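Local coordinates for Low molecular weight phosphotyrosine protein phosphatase (Vibrio cholerae, PDB 6U1P), which acts as a low molecular weight protein tyrosine phosphatase, probably within the tyrosine phosphoregulatory system that controls exopolysaccharide biosynthesis and biofilm formation, at the interface of chains A and B. Numbering follows the deposited sequence. Chains: chain A/B, Low molecular weight phosphotyrosine protein phosphatase.

Contact 1: the interface of chains A and B. Residues chain A 140-145, 148-149, 152; chain B 22, 25-26, 87, 112-113, 116, 123.
In this low molecular weight tyrosine phosphatase dimer, the C-terminal half of helix 126-152 of chain A lies on the core of chain B. The contact is almost wholly apolar. B:Phe112, in the 3-10 helix 112-115, is the most buried residue. Its CG is anti to the backbone N (chi1 -177°), which turns the ring against the helix of chain A. The ring arrives edge-on. Its CE2 corner is 3.3 Å from A:Ile141 O, and that carbonyl oxygen lies in the ring plane. The same corner is 3.9 Å from A:Gly144 CA, where no side chain intervenes. A:Leu148 is next in buried area. It meets B:Tyr87 tip to tip, and its CD1 methyl sits over the centre of the phenol ring, 3.6 Å from the ring centroid. CD1 also touches B:Phe112 CE1 at 3.9 Å, so one methyl lies against both aromatic rings. B:Leu26, on helix 18-32, points its CD2 branch at A:Ala145 CB, 3.7 Å away. B:Ile25 CG2 meets the same A:Ala145 methyl. At the far end A:Trp152 meets B:Tyr87 tip to tip. The indole NE1 donates a long hydrogen bond of 3.2 Å to the phenol OH of B:Tyr87. It is bent (137° at H), with the oxygen close to the indole plane. At the other end A:Leu140 CD2 crosses B:Val123 obliquely and touches CG1 at 3.6 Å.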
loop_
_atom_site.group_PDB
_atom_site.type_symbol
_atom_site.label_atom_id
_atom_site.label_comp_id
_atom_site.label_asym_id
_atom_site.label_seq_id
_atom_site.Cartn_x
_atom_site.Cartn_y
_atom_site.Cartn_z
ATOM N N LEU A 140 -3.829 -8.806 -13.988
ATOM C CA LEU A 140 -4.318 -10.171 -13.811
ATOM C C LEU A 140 -5.842 -10.195 -13.764
ATOM O O LEU A 140 -6.475 -11.065 -14.360
ATOM C CB LEU A 140 -3.725 -10.792 -12.550
ATOM C CG LEU A 140 -4.089 -12.269 -12.343
ATOM C CD1 LEU A 140 -3.495 -13.124 -13.426
ATOM C CD2 LEU A 140 -3.632 -12.763 -10.976
ATOM N N ILE A 141 -6.448 -9.216 -13.096
ATOM C CA ILE A 141 -7.907 -9.152 -13.043
ATOM C C ILE A 141 -8.490 -8.891 -14.428
ATOM O O ILE A 141 -9.468 -9.533 -14.834
ATOM C CB ILE A 141 -8.342 -8.089 -12.022
ATOM C CG1 ILE A 141 -7.994 -8.555 -10.601
ATOM C CG2 ILE A 141 -9.835 -7.797 -12.147
ATOM C CD1 ILE A 141 -8.209 -7.467 -9.519
ATOM N N GLU A 142 -7.874 -7.986 -15.195
ATOM C CA GLU A 142 -8.380 -7.665 -16.527
ATOM C C GLU A 142 -8.408 -8.899 -17.424
ATOM O O GLU A 142 -9.401 -9.153 -18.116
ATOM C CB GLU A 142 -7.533 -6.559 -17.158
ATOM C CG GLU A 142 -8.057 -6.037 -18.510
ATOM C CD GLU A 142 -7.215 -4.885 -19.060
ATOM O OE1 GLU A 142 -5.974 -5.042 -19.145
ATOM O OE2 GLU A 142 -7.785 -3.819 -19.389
ATOM N N SER A 143 -7.313 -9.669 -17.441
ATOM C CA SER A 143 -7.280 -10.888 -18.243
ATOM C C SER A 143 -8.356 -11.863 -17.785
ATOM O O SER A 143 -9.013 -12.511 -18.612
ATOM C CB SER A 143 -5.883 -11.518 -18.212
ATOM O OG SER A 143 -5.699 -12.392 -17.116
ATOM N N GLY A 144 -8.562 -11.974 -16.470
ATOM C CA GLY A 144 -9.663 -12.792 -15.992
ATOM C C GLY A 144 -10.992 -12.277 -16.508
ATOM O O GLY A 144 -11.816 -13.046 -17.011
ATOM N N ALA A 145 -11.195 -10.958 -16.441
ATOM C CA ALA A 145 -12.455 -10.375 -16.889
ATOM C C ALA A 145 -12.726 -10.674 -18.358
ATOM O O ALA A 145 -13.864 -10.978 -18.730
ATOM C CB ALA A 145 -12.462 -8.866 -16.652
ATOM N N LEU A 148 -14.104 -14.153 -18.753
ATOM C CA LEU A 148 -15.479 -14.222 -18.274
ATOM C C LEU A 148 -16.447 -13.636 -19.288
ATOM O O LEU A 148 -17.518 -14.200 -19.535
ATOM C CB LEU A 148 -15.606 -13.491 -16.943
ATOM C CG LEU A 148 -14.958 -14.177 -15.741
ATOM C CD1 LEU A 148 -15.541 -13.629 -14.451
ATOM C CD2 LEU A 148 -15.117 -15.705 -15.818
ATOM N N VAL A 149 -16.091 -12.500 -19.884
ATOM C CA VAL A 149 -16.987 -11.882 -20.852
ATOM C C VAL A 149 -17.211 -12.812 -22.043
ATOM O O VAL A 149 -18.333 -12.939 -22.550
ATOM C CB VAL A 149 -16.426 -10.511 -21.276
ATOM C CG1 VAL A 149 -17.008 -10.068 -22.607
ATOM C CG2 VAL A 149 -16.699 -9.464 -20.177
ATOM N N TRP A 152 -19.673 -15.839 -21.380
ATOM C CA TRP A 152 -21.059 -15.389 -21.319
ATOM C C TRP A 152 -21.652 -15.198 -22.710
ATOM O O TRP A 152 -22.811 -15.552 -22.951
ATOM C CB TRP A 152 -21.141 -14.098 -20.518
ATOM C CG TRP A 152 -20.736 -14.278 -19.092
ATOM C CD1 TRP A 152 -20.763 -15.436 -18.375
ATOM C CD2 TRP A 152 -20.240 -13.266 -18.207
ATOM N NE1 TRP A 152 -20.321 -15.207 -17.095
ATOM C CE2 TRP A 152 -19.994 -13.883 -16.965
ATOM C CE3 TRP A 152 -19.981 -11.898 -18.345
ATOM C CZ2 TRP A 152 -19.503 -13.178 -15.866
ATOM C CZ3 TRP A 152 -19.494 -11.201 -17.253
ATOM C CH2 TRP A 152 -19.258 -11.842 -16.030
ATOM N N ALA B 22 -12.468 -5.630 -10.233
ATOM C CA ALA B 22 -13.138 -6.505 -11.187
ATOM C C ALA B 22 -14.482 -5.933 -11.617
ATOM O O ALA B 22 -14.851 -6.017 -12.792
ATOM C CB ALA B 22 -13.313 -7.905 -10.584
ATOM N N ILE B 25 -13.876 -3.130 -14.133
ATOM C CA ILE B 25 -13.360 -3.663 -15.391
ATOM C C ILE B 25 -14.430 -4.470 -16.117
ATOM O O ILE B 25 -14.627 -4.305 -17.326
ATOM C CB ILE B 25 -12.078 -4.476 -15.141
ATOM C CG1 ILE B 25 -10.982 -3.533 -14.599
ATOM C CG2 ILE B 25 -11.625 -5.164 -16.433
ATOM C CD1 ILE B 25 -9.698 -4.209 -14.148
ATOM N N LEU B 26 -15.155 -5.331 -15.391
ATOM C CA LEU B 26 -16.238 -6.084 -16.015
ATOM C C LEU B 26 -17.285 -5.147 -16.601
ATOM O O LEU B 26 -17.674 -5.287 -17.766
ATOM C CB LEU B 26 -16.888 -7.035 -15.005
ATOM C CG LEU B 26 -16.087 -8.311 -14.805
ATOM C CD1 LEU B 26 -16.617 -9.103 -13.625
ATOM C CD2 LEU B 26 -16.126 -9.152 -16.074
ATOM N N TYR B 87 -18.265 -14.754 -8.208
ATOM C CA TYR B 87 -16.862 -15.099 -8.413
ATOM C C TYR B 87 -16.003 -14.668 -7.226
ATOM O O TYR B 87 -16.065 -13.511 -6.784
ATOM C CB TYR B 87 -16.327 -14.466 -9.703
ATOM C CG TYR B 87 -17.027 -14.940 -10.954
ATOM C CD1 TYR B 87 -18.148 -14.270 -11.442
ATOM C CD2 TYR B 87 -16.572 -16.062 -11.652
ATOM C CE1 TYR B 87 -18.794 -14.705 -12.591
ATOM C CE2 TYR B 87 -17.205 -16.498 -12.800
ATOM C CZ TYR B 87 -18.313 -15.816 -13.262
ATOM O OH TYR B 87 -18.956 -16.247 -14.391
ATOM N N PHE B 112 -12.596 -16.412 -9.605
ATOM C CA PHE B 112 -12.625 -15.386 -10.648
ATOM C C PHE B 112 -11.775 -15.773 -11.846
ATOM O O PHE B 112 -12.155 -15.505 -12.994
ATOM C CB PHE B 112 -12.149 -14.044 -10.096
ATOM C CG PHE B 112 -12.222 -12.913 -11.094
ATOM C CD1 PHE B 112 -13.426 -12.265 -11.349
ATOM C CD2 PHE B 112 -11.086 -12.489 -11.772
ATOM C CE1 PHE B 112 -13.496 -11.204 -12.256
ATOM C CE2 PHE B 112 -11.146 -11.428 -12.688
ATOM C CZ PHE B 112 -12.357 -10.787 -12.930
ATOM N N LEU B 113 -10.614 -16.389 -11.604
ATOM C CA LEU B 113 -9.696 -16.746 -12.680
ATOM C C LEU B 113 -10.048 -18.063 -13.379
ATOM O O LEU B 113 -9.252 -18.535 -14.199
ATOM C CB LEU B 113 -8.274 -16.850 -12.129
ATOM C CG LEU B 113 -7.626 -15.544 -11.687
ATOM C CD1 LEU B 113 -6.231 -15.807 -11.170
ATOM C CD2 LEU B 113 -7.611 -14.558 -12.832
ATOM N N ALA B 116 -9.924 -18.059 -17.364
ATOM C CA ALA B 116 -8.688 -17.630 -18.003
ATOM C C ALA B 116 -7.723 -18.801 -18.092
ATOM O O ALA B 116 -7.437 -19.451 -17.086
ATOM C CB ALA B 116 -8.047 -16.486 -17.224
ATOM N N VAL B 123 -6.135 -14.575 -7.614
ATOM C CA VAL B 123 -5.516 -13.247 -7.659
ATOM C C VAL B 123 -5.070 -12.907 -6.233
ATOM O O VAL B 123 -5.921 -12.834 -5.331
ATOM C CB VAL B 123 -6.444 -12.178 -8.252
ATOM C CG1 VAL B 123 -6.955 -12.594 -9.632
ATOM C CG2 VAL B 123 -7.617 -11.933 -7.401
#

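Contact 2: the interface of chains A and B. Residues chain A 17-18, 21, 25, 56, 59, 89, 123-124, 126; chain B 134-135, 137-138, 141.
A:Cys17 and A:Arg18 close the CX5R phosphate-binding loop of the phosphatase family, and helix 126-152 of chain B packs beside them. With CG anti to the carbonyl carbon (chi1 -84°), the ring of B:Phe134 lies between A:Pro126 and A:Cys17. A:Pro126 lays its CB over the centre of one face of the phenyl ring, 3.7 Å from the centroid. At the rim, A:Cys17 SG touches CE2 at 3.6 Å. A:Ala56 meets the CD2 side, and the A:Ala59 methyl lies against B:Phe134 CB. B:Thr137 crosses A:Pro126 and A:Val123 at about a right angle to each. Its two branches part: OG1 is turned to A:Pro126 CG, while CG2 packs on A:Val123 CG1 at 3.7 Å. B:Ile141 drives its CD1 tip toward the backbone of helix 18-32, 3.6 Å from A:Arg18 O. Its CG1 lies across A:Val123 CG1 and A:Met89 CE. A:Met21 turns at chi3 (92°), which brings its CE methyl to B:Ala138 CB at 3.6 Å. No polar bond crosses here. Within chain A, the guanidinium NH1 of A:Arg18 donates to A:Val123 O at 2.9 Å. The bond runs nearly along the C=O axis (166°), with the oxygen in the guanidinium plane. It ties the catalytic arginine to the backbone of A:Val123, whose side chain packs on B:Thr137.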
loop_
_atom_site.group_PDB
_atom_site.type_symbol
_atom_site.label_atom_id
_atom_site.label_comp_id
_atom_site.label_asym_id
_atom_site.label_seq_id
_atom_site.Cartn_x
_atom_site.Cartn_y
_atom_site.Cartn_z
ATOM N N CYS A 17 6.214 7.572 5.035
ATOM C CA CYS A 17 6.555 6.178 5.302
ATOM C C CYS A 17 7.963 6.031 5.852
ATOM O O CYS A 17 8.152 5.896 7.068
ATOM C CB CYS A 17 6.435 5.346 4.021
ATOM S SG CYS A 17 4.773 5.259 3.372
ATOM N N ARG A 18 8.962 6.106 4.966
ATOM C CA ARG A 18 10.327 5.807 5.385
ATOM C C ARG A 18 10.776 6.753 6.494
ATOM O O ARG A 18 11.113 6.306 7.590
ATOM C CB ARG A 18 11.280 5.857 4.191
ATOM C CG ARG A 18 11.034 4.658 3.242
ATOM C CD ARG A 18 11.698 4.841 1.884
ATOM N NE ARG A 18 11.194 6.011 1.184
ATOM C CZ ARG A 18 11.711 6.475 0.047
ATOM N NH1 ARG A 18 12.738 5.852 -0.514
ATOM N NH2 ARG A 18 11.195 7.547 -0.533
ATOM N N MET A 21 9.071 6.416 9.896
ATOM C CA MET A 21 9.507 5.162 10.496
ATOM C C MET A 21 10.882 5.321 11.113
ATOM O O MET A 21 11.121 4.908 12.254
ATOM C CB MET A 21 9.522 4.045 9.460
ATOM C CG MET A 21 8.117 3.553 9.122
ATOM S SD MET A 21 8.161 2.365 7.750
ATOM C CE MET A 21 8.278 0.839 8.643
ATOM N N ILE A 25 11.974 4.879 15.063
ATOM C CA ILE A 25 12.949 3.878 15.457
ATOM C C ILE A 25 14.172 4.544 16.082
ATOM O O ILE A 25 14.679 4.099 17.119
ATOM C CB ILE A 25 13.327 2.996 14.258
ATOM C CG1 ILE A 25 12.179 2.044 13.945
ATOM C CG2 ILE A 25 14.645 2.238 14.569
ATOM C CD1 ILE A 25 12.339 1.290 12.647
ATOM N N ALA A 56 2.623 2.231 7.530
ATOM C CA ALA A 56 3.922 2.484 8.155
ATOM C C ALA A 56 3.832 2.263 9.660
ATOM O O ALA A 56 4.687 1.602 10.262
ATOM C CB ALA A 56 4.396 3.913 7.860
ATOM N N ALA A 59 3.265 -1.451 10.663
ATOM C CA ALA A 59 4.502 -2.199 10.507
ATOM C C ALA A 59 5.454 -1.931 11.673
ATOM O O ALA A 59 6.211 -2.822 12.077
ATOM C CB ALA A 59 5.145 -1.855 9.169
ATOM N N MET A 89 16.625 9.092 2.728
ATOM C CA MET A 89 16.388 7.661 2.706
ATOM C C MET A 89 16.918 7.039 1.410
ATOM O O MET A 89 17.389 5.898 1.434
ATOM C CB MET A 89 14.895 7.376 2.916
ATOM C CG MET A 89 14.298 8.079 4.127
ATOM S SD MET A 89 15.105 7.592 5.682
ATOM C CE MET A 89 15.005 5.819 5.516
ATOM N N VAL A 123 17.096 2.979 1.097
ATOM C CA VAL A 123 15.879 2.311 1.542
ATOM C C VAL A 123 14.840 2.430 0.423
ATOM O O VAL A 123 14.391 3.555 0.135
ATOM C CB VAL A 123 15.356 2.930 2.845
ATOM C CG1 VAL A 123 14.070 2.230 3.282
ATOM C CG2 VAL A 123 16.463 2.941 3.951
ATOM N N PRO A 124 14.434 1.334 -0.233
ATOM C CA PRO A 124 13.477 1.455 -1.357
ATOM C C PRO A 124 12.123 1.927 -0.859
ATOM O O PRO A 124 11.746 1.690 0.288
ATOM C CB PRO A 124 13.370 0.026 -1.929
ATOM C CG PRO A 124 14.571 -0.712 -1.386
ATOM C CD PRO A 124 14.940 -0.043 -0.065
ATOM N N PRO A 126 8.419 1.949 -0.204
ATOM C CA PRO A 126 7.341 0.949 -0.183
ATOM C C PRO A 126 6.150 1.362 -1.019
ATOM O O PRO A 126 5.465 0.495 -1.571
ATOM C CB PRO A 126 6.975 0.844 1.310
ATOM C CG PRO A 126 7.973 1.673 2.046
ATOM C CD PRO A 126 8.579 2.631 1.087
ATOM N N PHE B 134 6.285 -3.262 3.824
ATOM C CA PHE B 134 6.480 -2.271 4.884
ATOM C C PHE B 134 7.258 -2.867 6.052
ATOM O O PHE B 134 8.102 -2.196 6.657
ATOM C CB PHE B 134 5.131 -1.712 5.353
ATOM C CG PHE B 134 4.618 -0.576 4.495
ATOM C CD1 PHE B 134 3.982 -0.821 3.285
ATOM C CD2 PHE B 134 4.793 0.731 4.884
ATOM C CE1 PHE B 134 3.549 0.220 2.492
ATOM C CE2 PHE B 134 4.346 1.772 4.100
ATOM C CZ PHE B 134 3.724 1.522 2.909
ATOM N N GLN B 135 6.966 -4.136 6.359
ATOM C CA GLN B 135 7.655 -4.860 7.460
ATOM C C GLN B 135 9.129 -5.037 7.078
ATOM O O GLN B 135 9.987 -4.967 7.979
ATOM C CB GLN B 135 6.984 -6.211 7.712
ATOM C CG GLN B 135 5.618 -6.100 8.374
ATOM C CD GLN B 135 4.913 -7.432 8.454
ATOM O OE1 GLN B 135 5.337 -8.417 7.854
ATOM N NE2 GLN B 135 3.823 -7.471 9.202
ATOM N N THR B 137 10.811 -2.993 5.087
ATOM C CA THR B 137 11.400 -1.629 5.169
ATOM C C THR B 137 11.806 -1.356 6.620
ATOM O O THR B 137 12.937 -0.877 6.838
ATOM C CB THR B 137 10.420 -0.571 4.646
ATOM O OG1 THR B 137 10.147 -0.858 3.274
ATOM C CG2 THR B 137 10.953 0.840 4.777
ATOM N N ALA B 138 10.909 -1.653 7.567
ATOM C CA ALA B 138 11.185 -1.458 8.979
ATOM C C ALA B 138 12.500 -2.116 9.361
ATOM O O ALA B 138 13.359 -1.482 9.979
ATOM C CB ALA B 138 10.040 -2.012 9.820
ATOM N N ILE B 141 15.428 -0.243 7.914
ATOM C CA ILE B 141 15.628 1.021 8.616
ATOM C C ILE B 141 16.228 0.773 10.004
ATOM O O ILE B 141 17.106 1.516 10.467
ATOM C CB ILE B 141 14.312 1.817 8.685
ATOM C CG1 ILE B 141 13.930 2.343 7.292
ATOM C CG2 ILE B 141 14.449 3.013 9.641
ATOM C CD1 ILE B 141 12.548 3.076 7.251
#

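Contact 3: the interface of chains A and B. Residues chain A 149-150, 152-153; chain B 29-30, 33, 35, 37.
The indole of A:Trp152 has the backbone N of A:Val149 on one face, offset toward the rim. B:Ile37 comes from the other side, at the six-membered ring. Its CD1 tip crosses obliquely beyond the rim and is 3.6 Å from A:Trp152 CE3. B:Ile30 CD1 is near the CZ3 corner, at 4.4 Å from A:Trp152 CZ3. The second flat group is the side-chain amide of A:Gln153. The ammonium NZ of B:Lys33 sits over its face, at 3.7 Å from A:Gln153 OE1 and at a like distance from CD and NE2. This is a contact above the amide and no hydrogen bond. B:Lys33 reaches the position through bends at chi2 (-92°) and chi4 (82°). The same NZ forms a long salt bridge of 3.6 Å to A:Asp150 OD1. It also lies 3.6 Å from the A:Val149 CG1 methyl. The carboxylate may help to hold the ammonium in its charged form. A:Val149 has the most surface buried in this patch. Its CG1 is anti to the backbone N (chi1 159°) and also approaches B:Leu35 CD1 at 4.2 Å. Its CG2 crosses B:Lys29 at about a right angle and meets CB at 3.9 Å. The patch thus joins apolar packing to a loose ionic pair. It fastens the end of helix 126-152 of chain A against helix 18-32 and the start of strand 37-43 of chain B, and so probably helps to hold the dimer together.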
loop_
_atom_site.group_PDB
_atom_site.type_symbol
_atom_site.label_atom_id
_atom_site.label_comp_id
_atom_site.label_asym_id
_atom_site.label_seq_id
_atom_site.Cartn_x
_atom_site.Cartn_y
_atom_site.Cartn_z
ATOM N N VAL A 149 -16.091 -12.500 -19.884
ATOM C CA VAL A 149 -16.987 -11.882 -20.852
ATOM C C VAL A 149 -17.211 -12.812 -22.043
ATOM O O VAL A 149 -18.333 -12.939 -22.550
ATOM C CB VAL A 149 -16.426 -10.511 -21.276
ATOM C CG1 VAL A 149 -17.008 -10.068 -22.607
ATOM C CG2 VAL A 149 -16.699 -9.464 -20.177
ATOM N N ASP A 150 -16.163 -13.527 -22.462
ATOM C CA ASP A 150 -16.281 -14.437 -23.599
ATOM C C ASP A 150 -17.268 -15.568 -23.315
ATOM O O ASP A 150 -18.228 -15.771 -24.067
ATOM C CB ASP A 150 -14.902 -14.992 -23.970
ATOM C CG ASP A 150 -13.970 -13.919 -24.537
ATOM O OD1 ASP A 150 -14.472 -12.852 -24.950
ATOM O OD2 ASP A 150 -12.731 -14.130 -24.553
ATOM N N TRP A 152 -19.673 -15.839 -21.380
ATOM C CA TRP A 152 -21.059 -15.389 -21.319
ATOM C C TRP A 152 -21.652 -15.198 -22.710
ATOM O O TRP A 152 -22.811 -15.552 -22.951
ATOM C CB TRP A 152 -21.141 -14.098 -20.518
ATOM C CG TRP A 152 -20.736 -14.278 -19.092
ATOM C CD1 TRP A 152 -20.763 -15.436 -18.375
ATOM C CD2 TRP A 152 -20.240 -13.266 -18.207
ATOM N NE1 TRP A 152 -20.321 -15.207 -17.095
ATOM C CE2 TRP A 152 -19.994 -13.883 -16.965
ATOM C CE3 TRP A 152 -19.981 -11.898 -18.345
ATOM C CZ2 TRP A 152 -19.503 -13.178 -15.866
ATOM C CZ3 TRP A 152 -19.494 -11.201 -17.253
ATOM C CH2 TRP A 152 -19.258 -11.842 -16.030
ATOM N N GLN A 153 -20.885 -14.634 -23.634
ATOM C CA GLN A 153 -21.366 -14.434 -25.000
ATOM C C GLN A 153 -21.139 -15.691 -25.848
ATOM O O GLN A 153 -22.045 -16.510 -26.024
ATOM C CB GLN A 153 -20.691 -13.213 -25.643
ATOM C CG GLN A 153 -19.176 -13.255 -25.659
ATOM C CD GLN A 153 -18.577 -12.598 -26.904
ATOM O OE1 GLN A 153 -19.098 -11.594 -27.400
ATOM N NE2 GLN A 153 -17.454 -13.138 -27.389
ATOM N N LYS B 29 -16.134 -3.734 -19.924
ATOM C CA LYS B 29 -16.095 -4.678 -21.033
ATOM C C LYS B 29 -17.496 -5.112 -21.412
ATOM O O LYS B 29 -17.774 -5.360 -22.594
ATOM C CB LYS B 29 -15.208 -5.869 -20.679
ATOM C CG LYS B 29 -13.783 -5.434 -20.339
ATOM C CD LYS B 29 -12.766 -6.461 -20.741
ATOM C CE LYS B 29 -11.398 -5.835 -20.866
ATOM N NZ LYS B 29 -11.467 -4.458 -21.456
ATOM N N ILE B 30 -18.401 -5.173 -20.437
ATOM C CA ILE B 30 -19.792 -5.455 -20.762
ATOM C C ILE B 30 -20.345 -4.349 -21.647
ATOM O O ILE B 30 -20.999 -4.609 -22.666
ATOM C CB ILE B 30 -20.617 -5.623 -19.474
ATOM C CG1 ILE B 30 -20.253 -6.939 -18.786
ATOM C CG2 ILE B 30 -22.097 -5.581 -19.783
ATOM C CD1 ILE B 30 -20.585 -6.975 -17.320
ATOM N N LYS B 33 -19.189 -4.576 -25.230
ATOM C CA LYS B 33 -19.821 -5.654 -25.975
ATOM C C LYS B 33 -21.338 -5.553 -25.960
ATOM O O LYS B 33 -22.011 -6.466 -26.443
ATOM C CB LYS B 33 -19.375 -7.007 -25.422
ATOM C CG LYS B 33 -17.882 -7.286 -25.594
ATOM C CD LYS B 33 -17.585 -8.034 -26.889
ATOM C CE LYS B 33 -16.173 -8.607 -26.872
ATOM N NZ LYS B 33 -16.113 -9.898 -26.135
ATOM N N LEU B 35 -23.542 -6.095 -23.762
ATOM C CA LEU B 35 -24.260 -7.210 -23.150
ATOM C C LEU B 35 -25.172 -6.726 -22.031
ATOM O O LEU B 35 -24.879 -5.746 -21.335
ATOM C CB LEU B 35 -23.290 -8.259 -22.614
ATOM C CG LEU B 35 -22.170 -8.675 -23.576
ATOM C CD1 LEU B 35 -21.226 -9.706 -22.918
ATOM C CD2 LEU B 35 -22.739 -9.181 -24.913
ATOM N N ILE B 37 -25.810 -7.532 -18.906
ATOM C CA ILE B 37 -25.346 -8.144 -17.667
ATOM C C ILE B 37 -24.978 -7.026 -16.703
ATOM O O ILE B 37 -24.206 -6.131 -17.062
ATOM C CB ILE B 37 -24.124 -9.054 -17.898
ATOM C CG1 ILE B 37 -24.435 -10.166 -18.908
ATOM C CG2 ILE B 37 -23.643 -9.626 -16.567
ATOM C CD1 ILE B 37 -23.193 -10.831 -19.495
#

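Contacts 1 and 3 adjoin: the centres of their C-alpha atoms are about 11 Å apart. They share A:Val149 and A:Trp152 on helix 126-152 of chain A. The centre of contact 2 lies about 33 Å from that of contact 1 and about 43 Å from that of contact 3. It uses the equivalent helix of chain B on the core of chain A. Two-fold symmetry repeats each contact with the chains exchanged. Each long helix therefore crosses to the other subunit, an arrangement that suggests a helix-swapped dimer. Contact 2 is centred about 9 Å from the predicted nucleophile A:Cys12, so the partner helix may help to shape the catalytic surroundings.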